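Long-range contacts in uncharacterized protein (Thermotoga maritima, PDB 2EWR), which is of unknown function but probably transfers nucleotides from nucleoside triphosphates, as related aminoglycoside adenylyltransferases do: residues 27-32 / 70-75; 34-39 / 136-141; 58-63 / 102-107. One frame throughout, in Å; residues are numbered along the deposited sequence. Where two conformers were deposited one is given.

Contact 1: 27-32 / 70-75; sequences DRLKNE and RIFSEF. With EDO (1,2-ethanediol), chain E.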
loop_
_atom_site.group_PDB
_atom_site.type_symbol
_atom_site.label_atom_id
_atom_site.label_comp_id
_atom_site.label_asym_id
_atom_site.label_seq_id
_atom_site.Cartn_x
_atom_site.Cartn_y
_atom_site.Cartn_z
ATOM N N ASP A 27 -12.542 8.205 -4.485
ATOM C CA ASP A 27 -13.749 8.954 -4.263
ATOM C C ASP A 27 -14.316 8.726 -2.870
ATOM O O ASP A 27 -14.906 9.632 -2.277
ATOM C CB ASP A 27 -14.786 8.664 -5.330
ATOM C CG ASP A 27 -14.571 9.461 -6.585
ATOM O OD1 ASP A 27 -13.744 10.418 -6.613
ATOM O OD2 ASP A 27 -15.267 9.128 -7.597
ATOM N N ARG A 28 -14.200 7.507 -2.357
ATOM C CA ARG A 28 -14.687 7.246 -0.989
ATOM C C ARG A 28 -13.774 7.695 0.132
ATOM O O ARG A 28 -14.216 7.833 1.273
ATOM C CB ARG A 28 -15.018 5.781 -0.818
ATOM C CG ARG A 28 -16.218 5.374 -1.638
ATOM C CD ARG A 28 -16.967 4.295 -0.981
ATOM N NE ARG A 28 -18.116 3.914 -1.810
ATOM C CZ ARG A 28 -18.860 2.827 -1.601
ATOM N NH1 ARG A 28 -18.613 2.014 -0.588
ATOM N NH2 ARG A 28 -19.874 2.571 -2.427
ATOM N N LEU A 29 -12.461 7.830 -0.134
ATOM C CA LEU A 29 -11.535 8.232 0.909
ATOM C C LEU A 29 -11.144 9.706 0.897
ATOM O O LEU A 29 -10.637 10.200 1.921
ATOM C CB LEU A 29 -10.254 7.413 0.817
ATOM C CG LEU A 29 -10.439 5.941 1.187
ATOM C CD1 LEU A 29 -9.110 5.188 1.056
ATOM C CD2 LEU A 29 -11.009 5.812 2.585
ATOM N N LYS A 30 -11.309 10.381 -0.243
ATOM C CA LYS A 30 -10.727 11.717 -0.447
ATOM C C LYS A 30 -11.240 12.773 0.541
ATOM O O LYS A 30 -10.559 13.763 0.743
ATOM C CB LYS A 30 -10.906 12.157 -1.896
ATOM C CG LYS A 30 -12.333 12.431 -2.262
ATOM C CD LYS A 30 -12.503 12.615 -3.728
ATOM C CE LYS A 30 -13.961 12.817 -4.084
ATOM N NZ LYS A 30 -14.207 12.941 -5.585
ATOM N N ASN A 31 -12.455 12.611 1.069
ATOM C CA ASN A 31 -12.977 13.549 2.067
ATOM C C ASN A 31 -13.242 12.903 3.439
ATOM O O ASN A 31 -14.005 13.418 4.267
ATOM C CB ASN A 31 -14.198 14.246 1.519
ATOM C CG ASN A 31 -13.849 15.245 0.474
ATOM O OD1 ASN A 31 -13.053 16.143 0.734
ATOM N ND2 ASN A 31 -14.420 15.096 -0.737
ATOM N N GLU A 32 -12.586 11.771 3.675
ATOM C CA GLU A 32 -12.633 11.086 4.959
ATOM C C GLU A 32 -11.291 11.235 5.692
ATOM O O GLU A 32 -10.225 11.332 5.073
ATOM C CB GLU A 32 -12.957 9.595 4.769
ATOM C CG GLU A 32 -14.310 9.313 4.143
ATOM C CD GLU A 32 -15.484 9.643 5.052
ATOM O OE1 GLU A 32 -15.330 9.565 6.295
ATOM O OE2 GLU A 32 -16.562 9.996 4.520
ATOM N N ARG A 70 -15.267 -0.222 6.876
ATOM C CA ARG A 70 -16.610 0.347 7.004
ATOM C C ARG A 70 -16.993 1.107 5.726
ATOM O O ARG A 70 -18.127 0.986 5.191
ATOM C CB ARG A 70 -16.683 1.255 8.229
ATOM C CG ARG A 70 -18.048 1.873 8.427
ATOM C CD ARG A 70 -18.040 2.951 9.499
ATOM N NE ARG A 70 -17.216 4.125 9.192
ATOM C CZ ARG A 70 -17.513 5.069 8.303
ATOM N NH1 ARG A 70 -18.613 5.002 7.580
ATOM N NH2 ARG A 70 -16.685 6.084 8.137
ATOM N N ILE A 71 -16.073 1.950 5.279
ATOM C CA ILE A 71 -16.333 2.808 4.108
ATOM C C ILE A 71 -16.630 1.995 2.859
ATOM O O ILE A 71 -17.448 2.420 2.020
ATOM C CB ILE A 71 -15.172 3.824 3.882
ATOM C CG1 ILE A 71 -15.167 4.826 5.059
ATOM C CG2 ILE A 71 -15.285 4.499 2.526
ATOM C CD1 ILE A 71 -13.866 5.583 5.198
ATOM N N PHE A 72 -15.946 0.849 2.732
ATOM C CA PHE A 72 -16.085 -0.037 1.579
ATOM C C PHE A 72 -16.810 -1.322 1.949
ATOM O O PHE A 72 -16.513 -2.401 1.421
ATOM C CB PHE A 72 -14.703 -0.357 1.019
ATOM C CG PHE A 72 -14.025 0.832 0.427
ATOM C CD1 PHE A 72 -14.252 1.184 -0.875
ATOM C CD2 PHE A 72 -13.139 1.587 1.171
ATOM C CE1 PHE A 72 -13.630 2.318 -1.417
ATOM C CE2 PHE A 72 -12.500 2.675 0.631
ATOM C CZ PHE A 72 -12.735 3.041 -0.639
ATOM N N SER A 73 -17.766 -1.199 2.869
ATOM C CA SER A 73 -18.320 -2.379 3.493
ATOM C C SER A 73 -18.905 -3.397 2.503
ATOM O O SER A 73 -18.753 -4.617 2.736
ATOM C CB SER A 73 -19.331 -2.008 4.580
ATOM O OG SER A 73 -20.509 -1.472 4.024
ATOM N N GLU A 74 -19.522 -2.934 1.410
ATOM C CA GLU A 74 -20.140 -3.863 0.451
ATOM C C GLU A 74 -19.168 -4.658 -0.386
ATOM O O GLU A 74 -19.587 -5.581 -1.077
ATOM C CB GLU A 74 -21.157 -3.188 -0.481
ATOM C CG GLU A 74 -20.607 -2.254 -1.529
ATOM C CD GLU A 74 -20.547 -0.788 -1.107
ATOM O OE1 GLU A 74 -20.081 -0.532 0.010
ATOM O OE2 GLU A 74 -20.983 0.079 -1.911
ATOM N N PHE A 75 -17.878 -4.307 -0.347
ATOM C CA PHE A 75 -16.820 -4.907 -1.127
ATOM C C PHE A 75 -15.898 -5.831 -0.313
ATOM O O PHE A 75 -14.917 -6.339 -0.835
ATOM C CB PHE A 75 -15.931 -3.828 -1.722
ATOM C CG PHE A 75 -16.678 -2.839 -2.602
ATOM C CD1 PHE A 75 -17.162 -3.238 -3.829
ATOM C CD2 PHE A 75 -16.895 -1.531 -2.193
ATOM C CE1 PHE A 75 -17.832 -2.368 -4.638
ATOM C CE2 PHE A 75 -17.594 -0.644 -3.029
ATOM C CZ PHE A 75 -18.036 -1.078 -4.254
HETATM C C1 EDO E . -6.527 12.810 0.277
HETATM O O1 EDO E . -7.808 13.337 -0.101
HETATM C C2 EDO E . -5.746 12.216 -0.889
HETATM O O2 EDO E . -4.571 13.011 -1.160
HETATM O O HOH W 1 -17.305 9.171 7.711
HETATM O O HOH W 2 -18.555 7.840 5.791
#

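Contact 2: 34-39 / 136-141; sequences VNWVVT and KIPVLS. With EDO (1,2-ethanediol), chain F; EDO (1,2-ethanediol), chain E.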
loop_
_atom_site.group_PDB
_atom_site.type_symbol
_atom_site.label_atom_id
_atom_site.label_comp_id
_atom_site.label_asym_id
_atom_site.label_seq_id
_atom_site.Cartn_x
_atom_site.Cartn_y
_atom_site.Cartn_z
ATOM N N VAL A 34 -8.899 9.687 7.078
ATOM C CA VAL A 34 -8.187 8.385 7.036
ATOM C C VAL A 34 -6.766 8.620 6.537
ATOM O O VAL A 34 -6.561 9.331 5.526
ATOM C CB VAL A 34 -8.881 7.407 6.080
ATOM C CG1 VAL A 34 -8.059 6.103 5.907
ATOM C CG2 VAL A 34 -10.249 7.058 6.588
ATOM N N ASN A 35 -5.810 8.086 7.285
ATOM C CA ASN A 35 -4.388 8.185 6.956
ATOM C C ASN A 35 -4.049 6.975 6.126
ATOM O O ASN A 35 -3.962 5.898 6.677
ATOM C CB ASN A 35 -3.619 8.212 8.257
ATOM C CG ASN A 35 -2.154 8.033 8.106
ATOM O OD1 ASN A 35 -1.566 8.313 7.045
ATOM N ND2 ASN A 35 -1.529 7.516 9.189
ATOM N N TRP A 36 -3.953 7.138 4.810
ATOM C CA TRP A 36 -3.751 6.009 3.882
ATOM C C TRP A 36 -2.689 6.340 2.850
ATOM O O TRP A 36 -2.416 7.525 2.499
ATOM C CB TRP A 36 -5.051 5.601 3.191
ATOM C CG TRP A 36 -5.668 6.607 2.255
ATOM C CD1 TRP A 36 -6.317 7.771 2.598
ATOM C CD2 TRP A 36 -5.759 6.530 0.827
ATOM N NE1 TRP A 36 -6.745 8.433 1.479
ATOM C CE2 TRP A 36 -6.462 7.682 0.381
ATOM C CE3 TRP A 36 -5.349 5.589 -0.123
ATOM C CZ2 TRP A 36 -6.718 7.939 -0.972
ATOM C CZ3 TRP A 36 -5.630 5.841 -1.464
ATOM C CH2 TRP A 36 -6.317 7.000 -1.867
ATOM N N VAL A 37 -2.097 5.277 2.334
ATOM C CA VAL A 37 -1.141 5.415 1.271
ATOM C C VAL A 37 -1.205 4.192 0.391
ATOM O O VAL A 37 -1.333 3.078 0.885
ATOM C CB VAL A 37 0.292 5.646 1.841
ATOM C CG1 VAL A 37 0.787 4.471 2.632
ATOM C CG2 VAL A 37 1.243 5.983 0.762
ATOM N N VAL A 38 -1.082 4.389 -0.914
ATOM C CA VAL A 38 -0.961 3.294 -1.822
ATOM C C VAL A 38 0.508 2.821 -1.809
ATOM O O VAL A 38 1.419 3.630 -1.799
ATOM C CB VAL A 38 -1.368 3.712 -3.233
ATOM C CG1 VAL A 38 -1.210 2.586 -4.224
ATOM C CG2 VAL A 38 -2.796 4.247 -3.216
ATOM N N THR A 39 0.715 1.508 -1.742
ATOM C CA THR A 39 2.033 0.905 -1.721
ATOM C C THR A 39 2.176 -0.185 -2.772
ATOM O O THR A 39 1.215 -0.550 -3.450
ATOM C CB THR A 39 2.361 0.299 -0.328
ATOM O OG1 THR A 39 1.660 -0.953 -0.146
ATOM C CG2 THR A 39 1.949 1.286 0.795
ATOM N N LYS A 136 -5.391 13.380 -6.347
ATOM C CA LYS A 136 -4.118 13.521 -5.652
ATOM C C LYS A 136 -3.952 12.237 -4.815
ATOM O O LYS A 136 -4.592 12.062 -3.767
ATOM C CB LYS A 136 -4.085 14.770 -4.769
ATOM C CG LYS A 136 -2.763 15.004 -4.138
ATOM C CD LYS A 136 -2.834 16.139 -3.123
ATOM N N ILE A 137 -3.145 11.313 -5.303
ATOM C CA ILE A 137 -3.030 9.997 -4.657
ATOM C C ILE A 137 -1.829 9.939 -3.722
ATOM O O ILE A 137 -0.699 10.237 -4.154
ATOM C CB ILE A 137 -2.891 8.898 -5.733
ATOM C CG1 ILE A 137 -4.058 8.936 -6.746
ATOM C CG2 ILE A 137 -2.728 7.525 -5.106
ATOM C CD1 ILE A 137 -5.421 8.703 -6.135
ATOM N N PRO A 138 -2.037 9.529 -2.468
ATOM C CA PRO A 138 -0.905 9.327 -1.573
ATOM C C PRO A 138 -0.214 8.019 -1.912
ATOM O O PRO A 138 -0.873 6.963 -2.023
ATOM C CB PRO A 138 -1.549 9.325 -0.193
ATOM C CG PRO A 138 -2.922 8.767 -0.459
ATOM C CD PRO A 138 -3.325 9.217 -1.802
ATOM N N VAL A 139 1.108 8.097 -2.094
ATOM C CA VAL A 139 1.927 6.936 -2.400
ATOM C C VAL A 139 3.152 6.922 -1.488
ATOM O O VAL A 139 3.523 7.909 -0.861
ATOM C CB VAL A 139 2.385 6.940 -3.869
ATOM C CG1 VAL A 139 1.176 6.898 -4.803
ATOM C CG2 VAL A 139 3.265 8.206 -4.176
ATOM N N LEU A 140 3.745 5.740 -1.367
ATOM C CA LEU A 140 4.841 5.587 -0.425
ATOM C C LEU A 140 6.180 5.829 -1.104
ATOM O O LEU A 140 6.415 5.408 -2.232
ATOM C CB LEU A 140 4.771 4.184 0.176
ATOM C CG LEU A 140 5.641 3.865 1.380
ATOM C CD1 LEU A 140 5.404 4.806 2.532
ATOM C CD2 LEU A 140 5.347 2.427 1.811
ATOM N N SER A 141 7.070 6.488 -0.382
ATOM C CA SER A 141 8.438 6.705 -0.834
ATOM C C SER A 141 9.055 5.436 -1.450
ATOM O O SER A 141 9.111 4.366 -0.823
ATOM C CB SER A 141 9.273 7.150 0.369
ATOM O OG SER A 141 10.650 7.096 0.077
HETATM C C1 EDO F . -3.843 11.738 2.182
HETATM O O1 EDO F . -4.234 12.596 3.232
HETATM C C2 EDO F . -4.292 10.386 2.651
HETATM O O2 EDO F . -3.277 9.890 3.471
HETATM C C1 EDO E . -6.527 12.810 0.277
HETATM O O1 EDO E . -7.808 13.337 -0.101
HETATM C C2 EDO E . -5.746 12.216 -0.889
HETATM O O2 EDO E . -4.571 13.011 -1.160
#

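Contact 3: 58-63 / 102-107; sequences IQTDEE and VEIMGD. With EDO (1,2-ethanediol), chain C.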
loop_
_atom_site.group_PDB
_atom_site.type_symbol
_atom_site.label_atom_id
_atom_site.label_comp_id
_atom_site.label_asym_id
_atom_site.label_seq_id
_atom_site.Cartn_x
_atom_site.Cartn_y
_atom_site.Cartn_z
ATOM N N ILE A 58 -3.117 -1.030 0.039
ATOM C CA ILE A 58 -3.303 0.181 0.802
ATOM C C ILE A 58 -2.781 -0.040 2.215
ATOM O O ILE A 58 -3.195 -0.970 2.920
ATOM C CB ILE A 58 -4.807 0.553 0.949
ATOM C CG1 ILE A 58 -5.518 0.626 -0.400
ATOM C CG2 ILE A 58 -4.942 1.855 1.751
ATOM C CD1 ILE A 58 -4.893 1.584 -1.371
ATOM N N GLN A 59 -1.860 0.823 2.624
ATOM C CA GLN A 59 -1.331 0.842 3.968
ATOM C C GLN A 59 -1.971 1.995 4.738
ATOM O O GLN A 59 -2.178 3.053 4.201
ATOM C CB GLN A 59 0.201 0.907 3.960
ATOM C CG GLN A 59 0.842 0.913 5.310
ATOM C CD GLN A 59 2.357 0.860 5.274
ATOM O OE1 GLN A 59 2.947 0.962 4.209
ATOM N NE2 GLN A 59 2.982 0.723 6.443
ATOM N N THR A 60 -2.239 1.759 6.016
ATOM C CA THR A 60 -2.923 2.715 6.839
ATOM C C THR A 60 -2.507 2.486 8.295
ATOM O O THR A 60 -1.587 1.694 8.575
ATOM C CB THR A 60 -4.455 2.613 6.636
ATOM O OG1 THR A 60 -5.138 3.641 7.377
ATOM C CG2 THR A 60 -4.969 1.270 7.028
ATOM N N ASP A 61 -3.119 3.201 9.226
ATOM C CA ASP A 61 -2.864 2.975 10.633
ATOM C C ASP A 61 -3.934 2.019 11.171
ATOM O O ASP A 61 -4.809 1.551 10.411
ATOM C CB ASP A 61 -2.785 4.271 11.410
ATOM C CG ASP A 61 -3.940 5.207 11.193
ATOM O OD1 ASP A 61 -5.016 4.799 10.737
ATOM O OD2 ASP A 61 -3.738 6.436 11.515
ATOM N N GLU A 62 -3.855 1.704 12.465
ATOM C CA GLU A 62 -4.782 0.665 13.001
ATOM C C GLU A 62 -6.240 1.091 12.806
ATOM O O GLU A 62 -7.033 0.371 12.211
ATOM C CB GLU A 62 -4.461 0.353 14.474
ATOM C CG GLU A 62 -5.406 -0.653 15.088
ATOM C CD GLU A 62 -5.119 -0.912 16.559
ATOM O OE1 GLU A 62 -4.065 -0.487 17.043
ATOM O OE2 GLU A 62 -5.991 -1.529 17.207
ATOM N N GLU A 63 -6.573 2.313 13.256
ATOM C CA GLU A 63 -7.908 2.848 13.136
ATOM C C GLU A 63 -8.376 2.929 11.672
ATOM O O GLU A 63 -9.518 2.649 11.336
ATOM C CB GLU A 63 -7.941 4.207 13.802
ATOM C CG GLU A 63 -7.926 4.040 15.301
ATOM N N VAL A 102 -8.095 -5.600 -3.230
ATOM C CA VAL A 102 -7.505 -4.460 -2.531
ATOM C C VAL A 102 -7.130 -4.958 -1.127
ATOM O O VAL A 102 -8.011 -5.355 -0.344
ATOM C CB VAL A 102 -8.484 -3.318 -2.446
ATOM C CG1 VAL A 102 -7.791 -2.072 -1.871
ATOM C CG2 VAL A 102 -9.087 -3.011 -3.820
ATOM N N GLU A 103 -5.839 -4.964 -0.854
ATOM C CA GLU A 103 -5.324 -5.434 0.435
ATOM C C GLU A 103 -5.188 -4.251 1.366
ATOM O O GLU A 103 -4.460 -3.291 1.048
ATOM C CB GLU A 103 -3.981 -6.130 0.244
ATOM C CG GLU A 103 -3.987 -7.198 -0.859
ATOM C CD GLU A 103 -4.944 -8.314 -0.585
ATOM O OE1 GLU A 103 -5.006 -8.741 0.568
ATOM O OE2 GLU A 103 -5.629 -8.766 -1.520
ATOM N N ILE A 104 -5.846 -4.320 2.517
ATOM C CA ILE A 104 -5.851 -3.256 3.516
ATOM C C ILE A 104 -4.979 -3.702 4.677
ATOM O O ILE A 104 -5.290 -4.714 5.313
ATOM C CB ILE A 104 -7.250 -2.971 4.030
ATOM C CG1 ILE A 104 -8.200 -2.668 2.858
ATOM C CG2 ILE A 104 -7.228 -1.835 5.063
ATOM C CD1 ILE A 104 -7.713 -1.593 1.918
HETATM N N MSE A 105 -3.904 -2.971 4.954
HETATM C CA MSE A 105 -2.998 -3.357 6.067
HETATM C C MSE A 105 -2.721 -2.168 6.964
HETATM O O MSE A 105 -2.124 -1.182 6.522
HETATM C CB MSE A 105 -1.723 -4.022 5.541
HETATM C CG MSE A 105 -2.011 -5.315 4.807
HETATM SE SE MSE A 105 -0.314 -6.102 4.202
HETATM C CE MSE A 105 0.099 -6.710 5.670
ATOM N N GLY A 106 -3.225 -2.238 8.190
ATOM C CA GLY A 106 -3.091 -1.160 9.175
ATOM C C GLY A 106 -1.999 -1.431 10.200
ATOM O O GLY A 106 -1.862 -2.565 10.676
ATOM N N ASP A 107 -1.206 -0.412 10.493
ATOM C CA ASP A 107 -0.121 -0.519 11.497
ATOM C C ASP A 107 0.797 -1.713 11.193
ATOM O O ASP A 107 1.056 -2.571 12.058
ATOM C CB ASP A 107 -0.676 -0.564 12.906
ATOM C CG ASP A 107 0.396 -0.405 13.969
ATOM O OD1 ASP A 107 1.480 0.152 13.676
ATOM O OD2 ASP A 107 0.137 -0.818 15.123
HETATM C C1 EDO C . 6.365 -2.552 6.395
HETATM O O1 EDO C . 7.629 -2.448 5.716
HETATM C C2 EDO C . 6.131 -1.410 7.353
HETATM O O2 EDO C . 5.910 -0.174 6.656
HETATM O O HOH W 3 -1.754 0.835 16.428
#

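Contact 1: 27-32 / 70-75
The guanidinium of Arg-28 meets acceptors at its edge, with the carboxylate of Glu-74 in its plane and the carbonyl of Ile-71 somewhat tilted from it, while one of its faces is covered by Phe-75, whose ring presents its edge there (CE2 to Arg-28 NH1 3.7 Å). That ring in turn carries Glu-74 CG over the centre of a face. On the Phe-72 ring, Ile-71 CG2 lies over one face near the rim, Leu-29 CG approaches the edge, 3.9 Å from Phe-72 CE2, and Arg-28 CB meets Phe-72 CZ obliquely at 3.6 Å.

Arginine suits this place because it can spread several N-H groups. It grips Glu-74 end-on, Arg-28 NH1 to Glu-74 OE1 at 3.0 Å and nearly straight (171°), Arg-28 NH2 to Glu-74 OE2 at 2.8 Å. Arg-28 NH1 also reaches Ile-71 O at 2.9 Å along a more bent path (141°), so one nitrogen ties a side chain and a carbonyl at the end of helix 62-71. Glu-74 CG stands between its backbone N and carbonyl carbon (chi1 71°), which lays CG over the Phe-75 ring.

An apolar layer adds to this: Ile-71 CD1 rests 3.9 Å from Leu-29 CD2. Glu-32 OE1 and Arg-70 NH2 stay 4.2 Å apart, spanned by two waters that Arg-70 holds weakly; Arg-70 has a salt bridge to Glu-67.

The contact joins the C-terminal ends of helices 16-29 and 62-71, with Phe-72 and Phe-75 packing on Leu-95 of strand 88-97.

Contact 2: 34-39 / 136-141
Pro-138 lies over the face of Trp-36 where edge strand 36-39 of the main sheet, in this nucleotidyltransferase-like fold, crosses strand 135-140 of the two-stranded hairpin. Strand segments 36-39 and 136-140 pass at 65°, too steep for a ladder, and share a single bridge, between Val-38 and Val-139.

Backbone bonding is correspondingly brief. Val-38 N gives a straight bond to Pro-138 O (2.8 Å), and the return bond from Leu-140 N to Val-38 O is weak. Proline suits its position, since its missing N-H costs no bond in this short bridge.

The main side-chain interaction is CH-pi. Pro-138 CG stands 3.7 Å from the centroid of the Trp-36 six-membered ring, only 8° off the normal, and CD follows at 3.7 Å from Trp-36 CZ2. The indole reaches this place because its CG lies between the backbone N and carbonyl carbon (chi1 65°). With a serine here, the proline ring would probably lose the flat surface it rests on and a gap would open beside Leu-29 of helix 16-29.

Aliphatic contacts continue along the crossing. Val-38 CG2 touches Ile-137 CG2 at 3.8 Å, the two branched residues filling the space next to helix 40-46, and Thr-39 CG2 lies alongside Leu-140 CD2 at 3.7 Å, both pointing the same way.

A 1,2-ethanediol, probably from the crystallisation liquor, binds the Trp-36 backbone: it takes a bond from Trp-36 N on its O2 and returns one from the same oxygen to Trp-36 O, at 2.7 Å.

Contact 3: 58-63 / 102-107
Strand segments 58-60 and 102-106 run parallel at 20°, with Ile-58, Gln-59 and Thr-60 bridged to Ile-104, Met-105 and Gly-106 by four hydrogen bonds, from Ile-58 N to Glu-103 O (2.8 Å) through to Asp-107 N to Thr-60 O.

On the face of Ile-58, Thr-60 and Ile-104, branched residues fit the buried sheet. Ile-58 CB meets Ile-104 CD1 at 3.7 Å, the two side chains lying side by side and pointing the same way, and Val-102 CG1 approaches Ile-58 CG1 obliquely at 3.8 Å; both isoleucines have two conformers, and these contacts hold for the one described. Thr-60 turns its methyl to Gly-106 CA, having OG1 anti to the backbone N (chi1 -175°), which gives that hydroxyl to Asn-35 O. A CB on Gly-106 would come too near Asp-61 O with the backbone as it stands, which suits glycine to this close approach. Beyond it, the carboxylates of Glu-62 and Asp-107 share one water, which donates to both and so probably eases their like charges; Arg-109 also pairs with Asp-107.

This is the central parallel pair of the mixed five-stranded sheet, in a fold consistent with the nucleotidyltransferase family. At the strand-to-helix turn, Asp-61 starts helix 62-71 as its N-cap, bonding to Gly-64 N. That helix covers Ile-58 and Ile-104 with Ile-68, while strands 36-39 and 88-97 flank the pair.

In the fold
Contacts 2 and 3 are neighbours in the main sheet, their centres about 10 Å apart: strand 36-39 pairs with strand 56-60, for instance through Val-37 O and Gln-59 N at 2.9 Å. Contact 3 lies within the sheet, whereas contact 2 joins its outermost strand to the separate hairpin. Contact 1, about 15 Å from contact 2 and about 13 Å from contact 3 between centres, touches contact 2 where Leu-29 CD1 meets Trp-36 CD2 at 3.6 Å, and shares helix 62-71 with contact 3. One 1,2-ethanediol joins Lys-30 O of contact 1 to Lys-136 O of contact 2. Such molecules, probably from the crystallisation liquor, often mark pockets, but none identifies a substrate site here.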